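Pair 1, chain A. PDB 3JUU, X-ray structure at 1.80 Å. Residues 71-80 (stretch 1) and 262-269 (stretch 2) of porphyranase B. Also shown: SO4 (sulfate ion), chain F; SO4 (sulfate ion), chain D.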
# COMPACT_ATOMS: atom_id res chain seq x y z
N ASN A 71 3.18 -0.82 -20.73
CA ASN A 71 4.63 -0.97 -20.66
C ASN A 71 5.18 -1.73 -19.44
O ASN A 71 6.21 -1.34 -18.89
CB ASN A 71 5.26 0.41 -20.78
CG ASN A 71 4.94 1.03 -22.11
OD1 ASN A 71 4.78 0.28 -23.10
ND2 ASN A 71 4.82 2.34 -22.15
N GLY A 72 4.54 -2.83 -19.11
CA GLY A 72 4.99 -3.66 -17.97
C GLY A 72 4.83 -2.90 -16.62
O GLY A 72 5.66 -3.04 -15.74
N SER A 73 3.80 -2.08 -16.51
CA SER A 73 3.55 -1.41 -15.21
C SER A 73 2.04 -1.36 -14.95
O SER A 73 1.18 -1.36 -15.91
CB SER A 73 4.16 -0.00 -15.21
OG SER A 73 3.35 0.86 -16.03
N LEU A 74 1.70 -1.30 -13.66
CA LEU A 74 0.33 -1.05 -13.23
C LEU A 74 0.14 0.45 -13.06
O LEU A 74 1.04 1.11 -12.49
CB LEU A 74 0.14 -1.71 -11.87
CG LEU A 74 -1.13 -1.33 -11.12
CD1 LEU A 74 -2.42 -1.77 -11.79
CD2 LEU A 74 -1.04 -1.99 -9.67
N GLN A 75 -0.99 1.02 -13.53
CA GLN A 75 -1.23 2.45 -13.48
C GLN A 75 -2.55 2.60 -12.75
O GLN A 75 -3.55 1.94 -13.11
CB GLN A 75 -1.35 3.05 -14.90
CG GLN A 75 -0.02 2.81 -15.68
CD GLN A 75 -0.08 3.39 -17.04
OE1 GLN A 75 -1.10 3.24 -17.75
NE2 GLN A 75 0.92 4.15 -17.38
N ILE A 76 -2.53 3.39 -11.64
CA ILE A 76 -3.79 3.73 -10.94
C ILE A 76 -3.92 5.24 -11.08
O ILE A 76 -3.10 6.02 -10.57
CB ILE A 76 -3.77 3.30 -9.43
CG1 ILE A 76 -3.36 1.81 -9.30
CG2 ILE A 76 -5.19 3.60 -8.81
CD1 ILE A 76 -3.47 1.33 -7.78
N THR A 77 -4.96 5.66 -11.81
CA THR A 77 -5.02 7.06 -12.22
C THR A 77 -6.14 7.77 -11.45
O THR A 77 -7.27 7.27 -11.41
CB THR A 77 -5.32 7.10 -13.75
OG1 THR A 77 -4.20 6.55 -14.48
CG2 THR A 77 -5.50 8.57 -14.21
N THR A 78 -5.87 8.95 -10.93
CA THR A 78 -6.90 9.75 -10.28
C THR A 78 -7.71 10.56 -11.29
O THR A 78 -7.13 11.10 -12.26
CB THR A 78 -6.32 10.75 -9.32
OG1 THR A 78 -5.44 11.64 -10.00
CG2 THR A 78 -5.56 10.09 -8.10
N THR A 79 -9.00 10.70 -11.01
CA THR A 79 -9.91 11.44 -11.94
C THR A 79 -10.90 12.29 -11.18
O THR A 79 -11.09 12.15 -9.93
CB THR A 79 -10.69 10.49 -12.88
OG1 THR A 79 -11.50 9.59 -12.12
CG2 THR A 79 -9.77 9.65 -13.78
N MET A 80 -11.48 13.25 -11.90
CA MET A 80 -12.66 13.93 -11.40
C MET A 80 -13.85 13.07 -11.91
O MET A 80 -13.87 12.67 -13.07
CB MET A 80 -12.74 15.37 -11.94
CG MET A 80 -13.95 16.11 -11.33
SD MET A 80 -13.67 16.56 -9.60
CE MET A 80 -12.42 17.85 -9.73
N ASP A 262 0.97 12.80 -14.22
CA ASP A 262 0.91 13.43 -12.87
C ASP A 262 -0.26 12.86 -12.08
O ASP A 262 -0.13 12.72 -10.84
CB ASP A 262 0.70 14.90 -12.94
CG ASP A 262 1.96 15.68 -13.35
OD1 ASP A 262 3.02 15.04 -13.48
OD2 ASP A 262 1.83 16.92 -13.47
N ARG A 263 -1.38 12.46 -12.74
CA ARG A 263 -2.52 11.86 -11.98
C ARG A 263 -2.38 10.37 -11.73
O ARG A 263 -3.24 9.79 -11.08
CB ARG A 263 -3.86 12.12 -12.73
CG ARG A 263 -4.20 13.61 -12.57
CD ARG A 263 -5.54 13.99 -13.33
NE ARG A 263 -5.43 13.77 -14.81
CZ ARG A 263 -5.96 12.77 -15.55
NH1 ARG A 263 -6.62 11.70 -15.08
NH2 ARG A 263 -5.76 12.84 -16.88
N THR A 264 -1.27 9.76 -12.16
CA THR A 264 -1.14 8.32 -12.17
C THR A 264 -0.10 7.86 -11.14
O THR A 264 0.99 8.40 -11.13
CB THR A 264 -0.76 7.79 -13.55
OG1 THR A 264 -1.89 8.08 -14.42
CG2 THR A 264 -0.45 6.20 -13.54
N THR A 265 -0.47 6.89 -10.31
CA THR A 265 0.51 6.21 -9.43
C THR A 265 0.92 4.99 -10.23
O THR A 265 0.07 4.26 -10.69
CB THR A 265 -0.23 5.77 -8.11
OG1 THR A 265 -0.65 6.97 -7.43
CG2 THR A 265 0.82 4.98 -7.25
N THR A 266 2.22 4.80 -10.45
CA THR A 266 2.67 3.70 -11.32
C THR A 266 3.49 2.69 -10.50
O THR A 266 4.40 3.11 -9.79
CB THR A 266 3.57 4.29 -12.42
OG1 THR A 266 2.86 5.34 -13.16
CG2 THR A 266 4.09 3.16 -13.38
N TYR A 267 3.13 1.41 -10.59
CA TYR A 267 3.89 0.33 -9.94
C TYR A 267 4.51 -0.46 -11.06
O TYR A 267 3.76 -1.05 -11.85
CB TYR A 267 2.96 -0.57 -9.14
CG TYR A 267 2.11 0.18 -8.10
CD1 TYR A 267 2.47 0.13 -6.73
CD2 TYR A 267 0.97 0.90 -8.47
CE1 TYR A 267 1.65 0.81 -5.76
CE2 TYR A 267 0.19 1.59 -7.53
CZ TYR A 267 0.53 1.54 -6.19
OH TYR A 267 -0.22 2.19 -5.24
N ASN A 268 5.84 -0.45 -11.18
CA ASN A 268 6.51 -1.31 -12.19
C ASN A 268 6.38 -2.80 -11.89
O ASN A 268 6.30 -3.63 -12.81
CB ASN A 268 7.98 -0.90 -12.43
CG ASN A 268 8.11 0.42 -13.10
OD1 ASN A 268 7.19 0.89 -13.80
ND2 ASN A 268 9.27 1.07 -12.92
N TRP A 269 6.27 -3.17 -10.61
CA TRP A 269 6.12 -4.54 -10.29
C TRP A 269 5.78 -4.65 -8.81
O TRP A 269 6.04 -3.67 -8.07
CB TRP A 269 7.41 -5.32 -10.62
CG TRP A 269 8.72 -4.69 -10.25
CD1 TRP A 269 9.62 -4.09 -11.12
CD2 TRP A 269 9.39 -4.70 -8.94
NE1 TRP A 269 10.76 -3.72 -10.43
CE2 TRP A 269 10.62 -4.05 -9.10
CE3 TRP A 269 9.00 -5.15 -7.65
CZ2 TRP A 269 11.53 -3.82 -8.00
CZ3 TRP A 269 9.91 -4.92 -6.56
CH2 TRP A 269 11.14 -4.29 -6.75
S SO4 F . -7.98 9.96 -18.11
O1 SO4 F . -7.23 11.04 -18.81
O2 SO4 F . -7.58 8.73 -18.82
O3 SO4 F . -7.70 9.82 -16.67
O4 SO4 F . -9.43 10.16 -18.29
S SO4 D . 13.95 -4.89 -12.05
O1 SO4 D . 15.29 -4.89 -12.63
O2 SO4 D . 13.02 -5.59 -12.95
O3 SO4 D . 14.02 -5.57 -10.76
O4 SO4 D . 13.53 -3.48 -11.87
O HOH W 1 2.89 5.26 -15.86

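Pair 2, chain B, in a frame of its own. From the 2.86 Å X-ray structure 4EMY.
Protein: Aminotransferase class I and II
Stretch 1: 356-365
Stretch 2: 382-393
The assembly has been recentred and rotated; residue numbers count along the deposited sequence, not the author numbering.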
# COMPACT_ATOMS: atom_id res chain seq x y z
N GLY B 356 -6.75 -8.55 -23.19
CA GLY B 356 -6.89 -7.34 -22.39
C GLY B 356 -8.31 -6.85 -22.19
O GLY B 356 -9.28 -7.52 -22.57
N PHE B 357 -8.42 -5.68 -21.57
CA PHE B 357 -9.72 -5.08 -21.22
C PHE B 357 -10.16 -4.03 -22.22
O PHE B 357 -11.29 -3.53 -22.16
CB PHE B 357 -9.65 -4.44 -19.83
CG PHE B 357 -10.03 -5.36 -18.70
CD1 PHE B 357 -9.87 -6.74 -18.81
CD2 PHE B 357 -10.52 -4.84 -17.50
CE1 PHE B 357 -10.22 -7.59 -17.76
CE2 PHE B 357 -10.86 -5.68 -16.45
CZ PHE B 357 -10.70 -7.05 -16.58
N PHE B 358 -9.27 -3.69 -23.15
CA PHE B 358 -9.50 -2.56 -24.04
C PHE B 358 -9.13 -2.91 -25.46
O PHE B 358 -8.17 -3.65 -25.69
CB PHE B 358 -8.65 -1.36 -23.60
CG PHE B 358 -8.67 -1.09 -22.13
CD1 PHE B 358 -7.69 -1.62 -21.29
CD2 PHE B 358 -9.66 -0.29 -21.57
CE1 PHE B 358 -7.69 -1.36 -19.93
CE2 PHE B 358 -9.67 -0.03 -20.20
CZ PHE B 358 -8.69 -0.57 -19.39
N THR B 359 -9.90 -2.37 -26.41
CA THR B 359 -9.54 -2.36 -27.82
C THR B 359 -9.20 -0.92 -28.17
O THR B 359 -9.72 0.01 -27.55
CB THR B 359 -10.71 -2.80 -28.72
OG1 THR B 359 -11.86 -2.00 -28.42
CG2 THR B 359 -11.04 -4.27 -28.51
N PHE B 360 -8.34 -0.72 -29.16
CA PHE B 360 -7.84 0.62 -29.43
C PHE B 360 -8.00 1.06 -30.88
O PHE B 360 -7.56 0.37 -31.80
CB PHE B 360 -6.39 0.76 -28.99
CG PHE B 360 -5.94 2.17 -28.76
CD1 PHE B 360 -5.31 2.89 -29.77
CD2 PHE B 360 -6.14 2.78 -27.53
CE1 PHE B 360 -4.88 4.19 -29.55
CE2 PHE B 360 -5.72 4.08 -27.30
CZ PHE B 360 -5.09 4.78 -28.32
N ILE B 361 -8.62 2.22 -31.05
CA ILE B 361 -8.73 2.86 -32.35
C ILE B 361 -7.69 3.98 -32.45
O ILE B 361 -7.78 4.99 -31.76
CB ILE B 361 -10.16 3.40 -32.60
CG1 ILE B 361 -11.08 2.27 -33.06
CG2 ILE B 361 -10.16 4.45 -33.70
CD1 ILE B 361 -11.66 1.42 -31.95
N PRO B 362 -6.67 3.78 -33.30
CA PRO B 362 -5.68 4.84 -33.54
C PRO B 362 -6.27 5.99 -34.36
O PRO B 362 -7.02 5.77 -35.31
CB PRO B 362 -4.57 4.12 -34.30
CG PRO B 362 -5.23 2.94 -34.92
CD PRO B 362 -6.34 2.53 -34.01
N THR B 363 -5.93 7.22 -33.96
CA THR B 363 -6.39 8.45 -34.61
C THR B 363 -5.67 9.67 -34.02
O THR B 363 -5.18 9.63 -32.88
CB THR B 363 -7.92 8.67 -34.48
OG1 THR B 363 -8.25 9.99 -34.90
CG2 THR B 363 -8.40 8.47 -33.05
N ASP B 364 -5.63 10.76 -34.78
CA ASP B 364 -5.02 11.98 -34.30
C ASP B 364 -6.04 13.03 -33.84
O ASP B 364 -5.68 14.05 -33.25
CB ASP B 364 -4.07 12.57 -35.35
CG ASP B 364 -2.89 13.29 -34.72
OD1 ASP B 364 -2.05 13.84 -35.48
OD2 ASP B 364 -2.78 13.31 -33.47
N LYS B 365 -7.32 12.78 -34.12
CA LYS B 365 -8.41 13.69 -33.73
C LYS B 365 -9.20 13.15 -32.52
O LYS B 365 -10.38 13.47 -32.35
CB LYS B 365 -9.34 13.97 -34.92
CG LYS B 365 -8.66 14.68 -36.08
CD LYS B 365 -9.48 14.59 -37.37
CE LYS B 365 -8.63 14.94 -38.59
NZ LYS B 365 -9.39 14.95 -39.88
N PRO B 382 -9.82 9.39 -24.53
CA PRO B 382 -8.97 9.94 -25.58
C PRO B 382 -7.51 10.07 -25.17
O PRO B 382 -7.22 10.28 -23.99
CB PRO B 382 -9.55 11.33 -25.79
CG PRO B 382 -10.06 11.71 -24.44
CD PRO B 382 -10.60 10.44 -23.85
N SER B 383 -6.61 9.96 -26.14
CA SER B 383 -5.21 10.31 -25.94
C SER B 383 -4.61 10.81 -27.25
O SER B 383 -5.26 10.76 -28.30
CB SER B 383 -4.42 9.12 -25.40
OG SER B 383 -4.36 8.08 -26.36
N ALA B 384 -3.37 11.29 -27.18
CA ALA B 384 -2.65 11.79 -28.35
C ALA B 384 -2.55 10.71 -29.42
O ALA B 384 -2.33 11.01 -30.60
CB ALA B 384 -1.28 12.29 -27.96
N LYS B 385 -2.72 9.46 -29.01
CA LYS B 385 -2.58 8.30 -29.88
C LYS B 385 -3.92 7.79 -30.42
O LYS B 385 -3.98 7.22 -31.51
CB LYS B 385 -1.84 7.18 -29.14
CG LYS B 385 -0.38 7.46 -28.85
CD LYS B 385 0.47 7.31 -30.10
CE LYS B 385 1.96 7.25 -29.77
NZ LYS B 385 2.54 8.57 -29.40
N GLY B 386 -4.99 7.96 -29.66
CA GLY B 386 -6.31 7.57 -30.14
C GLY B 386 -7.39 7.38 -29.10
O GLY B 386 -7.40 8.05 -28.06
N ILE B 387 -8.30 6.46 -29.37
CA ILE B 387 -9.42 6.20 -28.49
C ILE B 387 -9.31 4.81 -27.88
O ILE B 387 -9.11 3.81 -28.58
CB ILE B 387 -10.76 6.36 -29.24
CG1 ILE B 387 -10.98 7.83 -29.60
CG2 ILE B 387 -11.92 5.84 -28.41
CD1 ILE B 387 -12.00 8.05 -30.69
N ARG B 388 -9.44 4.75 -26.55
CA ARG B 388 -9.43 3.49 -25.84
C ARG B 388 -10.85 3.08 -25.47
O ARG B 388 -11.55 3.79 -24.74
CB ARG B 388 -8.55 3.58 -24.59
CG ARG B 388 -8.24 2.23 -23.98
CD ARG B 388 -7.61 2.38 -22.61
NE ARG B 388 -8.55 2.85 -21.61
CZ ARG B 388 -8.29 2.92 -20.31
NH1 ARG B 388 -7.11 2.53 -19.84
NH2 ARG B 388 -9.21 3.36 -19.47
N VAL B 389 -11.27 1.93 -25.99
CA VAL B 389 -12.62 1.42 -25.80
C VAL B 389 -12.59 0.32 -24.75
O VAL B 389 -12.03 -0.75 -25.00
CB VAL B 389 -13.20 0.87 -27.12
CG1 VAL B 389 -14.64 0.42 -26.94
CG2 VAL B 389 -13.10 1.92 -28.22
N ALA B 390 -13.17 0.59 -23.59
CA ALA B 390 -13.14 -0.37 -22.49
C ALA B 390 -14.15 -1.47 -22.74
O ALA B 390 -15.23 -1.51 -22.15
CB ALA B 390 -13.41 0.32 -21.16
N ILE B 391 -13.76 -2.38 -23.62
CA ILE B 391 -14.65 -3.43 -24.07
C ILE B 391 -15.13 -4.34 -22.93
O ILE B 391 -16.11 -5.06 -23.07
CB ILE B 391 -14.01 -4.19 -25.25
CG1 ILE B 391 -15.10 -4.74 -26.16
CG2 ILE B 391 -13.04 -5.27 -24.78
CD1 ILE B 391 -14.56 -5.21 -27.49
N CYS B 392 -14.43 -4.27 -21.80
CA CYS B 392 -14.78 -5.01 -20.59
C CYS B 392 -16.05 -4.48 -19.93
O CYS B 392 -16.71 -5.19 -19.17
CB CYS B 392 -13.64 -4.92 -19.59
SG CYS B 392 -13.22 -3.21 -19.17
N GLY B 393 -16.38 -3.22 -20.20
CA GLY B 393 -17.54 -2.59 -19.58
C GLY B 393 -18.86 -2.74 -20.34
O GLY B 393 -19.92 -2.79 -19.72

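Both pairs are built on two short antiparallel strands, whose axes approach to 4.5 Å in pair 1 and 4.7 Å in pair 2; fourteen central residues superpose with an RMSD of 1.0 Å. The backbone sets the register. In pair 1, Leu74(A) faces Tyr267(A) and Ile76(A) faces Thr265(A) as hydrogen-bonded pairs, and in pair 2 the matching positions, Thr359(B) with Val389(B) and Ile361(B) with Ile387(B), do the same. Each such pair closes a ring of two bonds: Ile76(A) N to Thr265(A) O is 2.9 Å, and Ile361(B) N to Ile387(B) O is 3.0 Å. One further rung is shared, since Thr78(A) N donates to Arg263(A) O at 2.8 Å and its counterpart Thr363(B) N to Lys385(B) O at 3.1 Å.

On the face carrying these hydrogen-bonded pairs, the isoleucines Ile76(A) and Ile361(B) nearly coincide, their side-chain centres 0.3 Å apart, yet they find different neighbours. In pair 1 the large element lies on the second strand: the ring of Tyr267(A) receives Leu74(A) CD2 at 3.7 Å from its CD2, and Ile76(A) CD1 at 3.7 Å from its CE2. In pair 2 Val389(B) replaces the ring, and Ile361(B) CD1 meets Val389(B) CG2 at 4.0 Å.

The other face diverges more. Pair 1 makes it polar: Thr77(A) OG1 and Thr264(A) OG1 are hydrogen-bonded at 2.8 Å, while a water bridges Gln75(A) NE2 and Thr266(A) OG1, 2.7 Å from each of these atoms. Pair 2 places Phe360(B) and Arg388(B) at the positions of Gln75(A) and Thr266(A). The guanidinium of Arg388(B) lies flat on the ring of Phe358(B), with centres 3.8 Å apart and planes at 15°, so a charged group is packed by an aromatic surface. Phe360(B) extends over the strand, and Ile387(B) O sits over one face of its ring, 3.3 Å from CD2.

That reach coincides with a glycine. Thr264(A) matches Gly386(B), where an ideal CB would lie 2.2 Å from Ile361(B) O and 2.8 Å from Phe360(B) CE1; the backbone angles alone also call for glycine.

Beyond the strands, Arg263(A) reaches back, its NH1 donating to Thr78(A) O at 2.9 Å and to a sulfate O3 at 2.7 Å, whereas the end of the matching Lys385(B) leads away. The rule is that backbone bonds fix the ladder, while each face can be filled by quite different chemistry.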